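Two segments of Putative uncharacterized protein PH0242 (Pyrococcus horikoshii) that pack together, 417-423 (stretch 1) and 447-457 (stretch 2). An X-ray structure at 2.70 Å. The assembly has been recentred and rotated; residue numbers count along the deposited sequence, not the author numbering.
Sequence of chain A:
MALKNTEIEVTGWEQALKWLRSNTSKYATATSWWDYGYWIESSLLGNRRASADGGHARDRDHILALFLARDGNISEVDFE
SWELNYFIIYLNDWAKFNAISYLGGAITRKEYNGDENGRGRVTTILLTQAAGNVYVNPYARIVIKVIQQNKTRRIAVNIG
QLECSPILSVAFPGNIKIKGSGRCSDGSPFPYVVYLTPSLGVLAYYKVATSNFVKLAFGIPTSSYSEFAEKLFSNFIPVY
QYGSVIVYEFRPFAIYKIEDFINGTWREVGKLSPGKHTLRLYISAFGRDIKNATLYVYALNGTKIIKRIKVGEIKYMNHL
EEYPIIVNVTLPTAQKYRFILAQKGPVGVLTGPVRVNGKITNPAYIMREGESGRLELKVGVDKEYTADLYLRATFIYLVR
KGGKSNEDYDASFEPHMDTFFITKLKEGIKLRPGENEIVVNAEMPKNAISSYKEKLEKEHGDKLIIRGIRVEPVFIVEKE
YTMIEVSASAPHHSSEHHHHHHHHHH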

# COMPACT_ATOMS: atom_id res chain seq x y z
N MET A 417 -11.21 7.73 5.37
CA MET A 417 -11.39 8.26 4.04
C MET A 417 -12.65 7.67 3.40
O MET A 417 -12.69 6.47 3.08
CB MET A 417 -10.16 7.97 3.18
CG MET A 417 -10.37 8.42 1.75
SD MET A 417 -8.87 8.30 0.76
CE MET A 417 -8.97 6.58 0.27
N ASP A 418 -13.67 8.52 3.21
CA ASP A 418 -14.90 8.12 2.51
C ASP A 418 -14.99 8.77 1.13
O ASP A 418 -14.74 9.98 0.97
CB ASP A 418 -16.14 8.43 3.34
CG ASP A 418 -15.99 8.02 4.82
OD1 ASP A 418 -16.64 8.69 5.68
OD2 ASP A 418 -15.24 7.05 5.14
N THR A 419 -15.30 7.95 0.13
CA THR A 419 -15.51 8.43 -1.21
C THR A 419 -16.94 8.08 -1.61
O THR A 419 -17.49 7.09 -1.12
CB THR A 419 -14.57 7.75 -2.22
OG1 THR A 419 -14.91 6.36 -2.30
CG2 THR A 419 -13.13 7.90 -1.82
N PHE A 420 -17.54 8.89 -2.48
CA PHE A 420 -18.83 8.59 -3.06
C PHE A 420 -18.98 9.36 -4.33
O PHE A 420 -18.40 10.43 -4.49
CB PHE A 420 -20.01 8.80 -2.08
CG PHE A 420 -20.15 10.21 -1.53
CD1 PHE A 420 -19.57 10.56 -0.31
CD2 PHE A 420 -20.91 11.18 -2.21
CE1 PHE A 420 -19.73 11.85 0.22
CE2 PHE A 420 -21.05 12.48 -1.69
CZ PHE A 420 -20.48 12.82 -0.47
N PHE A 421 -19.74 8.79 -5.26
CA PHE A 421 -20.02 9.44 -6.53
C PHE A 421 -21.19 10.41 -6.39
O PHE A 421 -22.29 10.01 -6.03
CB PHE A 421 -20.27 8.39 -7.61
CG PHE A 421 -19.04 7.62 -7.96
CD1 PHE A 421 -18.94 6.28 -7.64
CD2 PHE A 421 -17.96 8.25 -8.59
CE1 PHE A 421 -17.78 5.57 -7.96
CE2 PHE A 421 -16.80 7.55 -8.91
CZ PHE A 421 -16.71 6.21 -8.60
N ILE A 422 -20.93 11.68 -6.67
CA ILE A 422 -21.93 12.74 -6.52
C ILE A 422 -22.91 12.67 -7.69
O ILE A 422 -24.11 12.59 -7.48
CB ILE A 422 -21.28 14.15 -6.47
CG1 ILE A 422 -20.26 14.24 -5.34
CG2 ILE A 422 -22.32 15.24 -6.32
CD1 ILE A 422 -19.11 15.17 -5.68
N THR A 423 -22.39 12.67 -8.92
CA THR A 423 -23.22 12.69 -10.10
C THR A 423 -22.46 12.16 -11.29
O THR A 423 -21.23 12.29 -11.37
CB THR A 423 -23.71 14.12 -10.43
OG1 THR A 423 -24.62 14.07 -11.52
CG2 THR A 423 -22.54 15.05 -10.84
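Stretch 2 (447-457) NAISSYKEKLE

The most unusual feature of this contact is the way one tyrosine serves two partners on the strand at once: Tyr452 offers a face of its ring to Phe420 and its hydroxyl to Asp418. Its OH donates a hydrogen bond to Asp418 OD1 at 2.7 Å, the single hydrogen bond that joins the two stretches. The carboxylate lies at the edge of the tyrosine ring, near its plane, where the phenol hydroxyl projects, so the polar tip is satisfied while the ring remains free for apolar packing.

Stretch 1 is part of a longer strand, extended except at Ile422, whose phi/psi of -76/-53 departs from the extended values of its neighbours. Asn447, whose phi is positive at 77°, precedes the helical run, which continues past Glu457. Backbone hydrogen bonds such as Lys453 N to Ile449 O (2.9 Å) and Leu456 N to Tyr452 O (3.0 Å) mark the i to i+4 pattern. The helix runs roughly antiparallel to the strand, with a crossing angle of 147° and a closest axial approach of 10.8 Å. Accordingly, the earlier part of stretch 2 lies by the later part of the strand: the CA atoms of Ile422 and Ala448 are 6.7 Å apart, whereas those of Asp418 and Tyr452 are 9.9 Å apart.

That difference in spacing matches the sizes of the side chains. Ala448, with only a methyl group, lets the backbones come near, and its CB meets Ile422 CG2 at 3.7 Å. Farther along, the wider gap holds two aromatic rings. Phe420 CE1 lies over a face of the Tyr452 ring, 3.5 Å from Tyr452 CG; the ring centroids are 4.9 Å apart and the planes are inclined at 46°, an oblique pairing. The edge of the phenylalanine ring also reaches the helix backbone, with Phe420 CZ 3.9 Å from Ala448 O.

The periodicities of the two elements account for which positions face each other. On the strand, alternation points Asp418, Phe420 and Ile422 toward the helix, while Thr419 points away. On the helix, Ala448, Tyr452 and Leu456 recur every four residues, about one turn apart, and all point toward the strand. Leu456 makes a lighter contact, its CD2 lying 4.1 Å from Asp418 OD1. Lys453 and Glu457, also one turn apart, make no contact with the strand; their charged ends instead form a salt bridge within the helix, Lys453 NZ to Glu457 OE2 at 3.2 Å, whose hydrogen bond is weak. The whole contact is compact, burying 301 Å² summed over both sides.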

# COMPACT_ATOMS: atom_id res chain seq x y z
N ASN A 447 -25.97 20.96 -1.53
CA ASN A 447 -26.04 19.99 -0.42
C ASN A 447 -25.31 18.64 -0.59
O ASN A 447 -25.31 17.83 0.34
CB ASN A 447 -27.50 19.68 -0.04
CG ASN A 447 -28.33 20.92 0.16
OD1 ASN A 447 -28.07 21.72 1.06
ND2 ASN A 447 -29.35 21.08 -0.69
N ALA A 448 -24.70 18.38 -1.76
CA ALA A 448 -23.93 17.14 -1.93
C ALA A 448 -22.85 16.97 -0.84
O ALA A 448 -22.77 15.93 -0.18
CB ALA A 448 -23.33 17.07 -3.32
N ILE A 449 -22.06 18.02 -0.64
CA ILE A 449 -21.01 18.07 0.34
C ILE A 449 -21.59 18.30 1.75
O ILE A 449 -21.38 17.49 2.65
CB ILE A 449 -19.96 19.17 -0.05
CG1 ILE A 449 -19.35 18.88 -1.42
CG2 ILE A 449 -18.88 19.35 1.00
CD1 ILE A 449 -18.88 17.45 -1.65
N SER A 450 -22.32 19.40 1.92
CA SER A 450 -22.86 19.80 3.23
C SER A 450 -23.68 18.70 3.88
O SER A 450 -23.62 18.48 5.09
CB SER A 450 -23.74 21.02 3.08
OG SER A 450 -22.95 22.15 2.75
N SER A 451 -24.46 18.02 3.05
CA SER A 451 -25.27 16.90 3.47
C SER A 451 -24.41 15.88 4.24
O SER A 451 -24.72 15.55 5.40
CB SER A 451 -25.90 16.29 2.24
OG SER A 451 -26.29 14.98 2.50
N TYR A 452 -23.32 15.42 3.59
CA TYR A 452 -22.41 14.43 4.16
C TYR A 452 -21.66 14.98 5.38
O TYR A 452 -21.48 14.27 6.38
CB TYR A 452 -21.44 13.90 3.09
CG TYR A 452 -20.82 12.58 3.47
CD1 TYR A 452 -21.55 11.38 3.37
CD2 TYR A 452 -19.50 12.52 3.97
CE1 TYR A 452 -21.00 10.17 3.76
CE2 TYR A 452 -18.94 11.31 4.37
CZ TYR A 452 -19.69 10.14 4.26
OH TYR A 452 -19.13 8.96 4.63
N LYS A 453 -21.23 16.24 5.29
CA LYS A 453 -20.57 16.96 6.39
C LYS A 453 -21.42 16.97 7.65
O LYS A 453 -20.92 16.71 8.74
CB LYS A 453 -20.33 18.38 5.94
CG LYS A 453 -19.25 19.16 6.67
CD LYS A 453 -18.89 20.36 5.80
CE LYS A 453 -17.93 21.34 6.47
NZ LYS A 453 -18.35 21.64 7.86
N GLU A 454 -22.72 17.28 7.49
CA GLU A 454 -23.69 17.21 8.59
C GLU A 454 -23.80 15.78 9.14
O GLU A 454 -23.83 15.57 10.35
CB GLU A 454 -25.07 17.71 8.13
CG GLU A 454 -25.27 19.22 8.24
CD GLU A 454 -26.20 19.80 7.15
OE1 GLU A 454 -27.18 19.14 6.71
OE2 GLU A 454 -25.96 20.96 6.73
N LYS A 455 -23.87 14.80 8.24
CA LYS A 455 -23.98 13.41 8.66
C LYS A 455 -22.82 13.04 9.61
O LYS A 455 -23.05 12.57 10.74
CB LYS A 455 -24.09 12.51 7.42
CG LYS A 455 -24.47 11.06 7.67
CD LYS A 455 -23.29 10.10 7.45
CE LYS A 455 -23.43 8.80 8.23
NZ LYS A 455 -24.60 7.97 7.82
N LEU A 456 -21.58 13.34 9.20
CA LEU A 456 -20.40 13.12 10.04
C LEU A 456 -20.43 13.89 11.35
O LEU A 456 -20.04 13.36 12.40
CB LEU A 456 -19.12 13.48 9.30
CG LEU A 456 -18.84 12.77 7.98
CD1 LEU A 456 -17.76 13.53 7.23
CD2 LEU A 456 -18.45 11.32 8.23
N GLU A 457 -20.87 15.14 11.26
CA GLU A 457 -20.98 16.01 12.43
C GLU A 457 -21.97 15.44 13.44
O GLU A 457 -21.65 15.32 14.63
CB GLU A 457 -21.33 17.43 12.01
CG GLU A 457 -20.11 18.23 11.60
CD GLU A 457 -20.42 19.57 10.95
OE1 GLU A 457 -21.61 19.96 10.89
OE2 GLU A 457 -19.47 20.25 10.49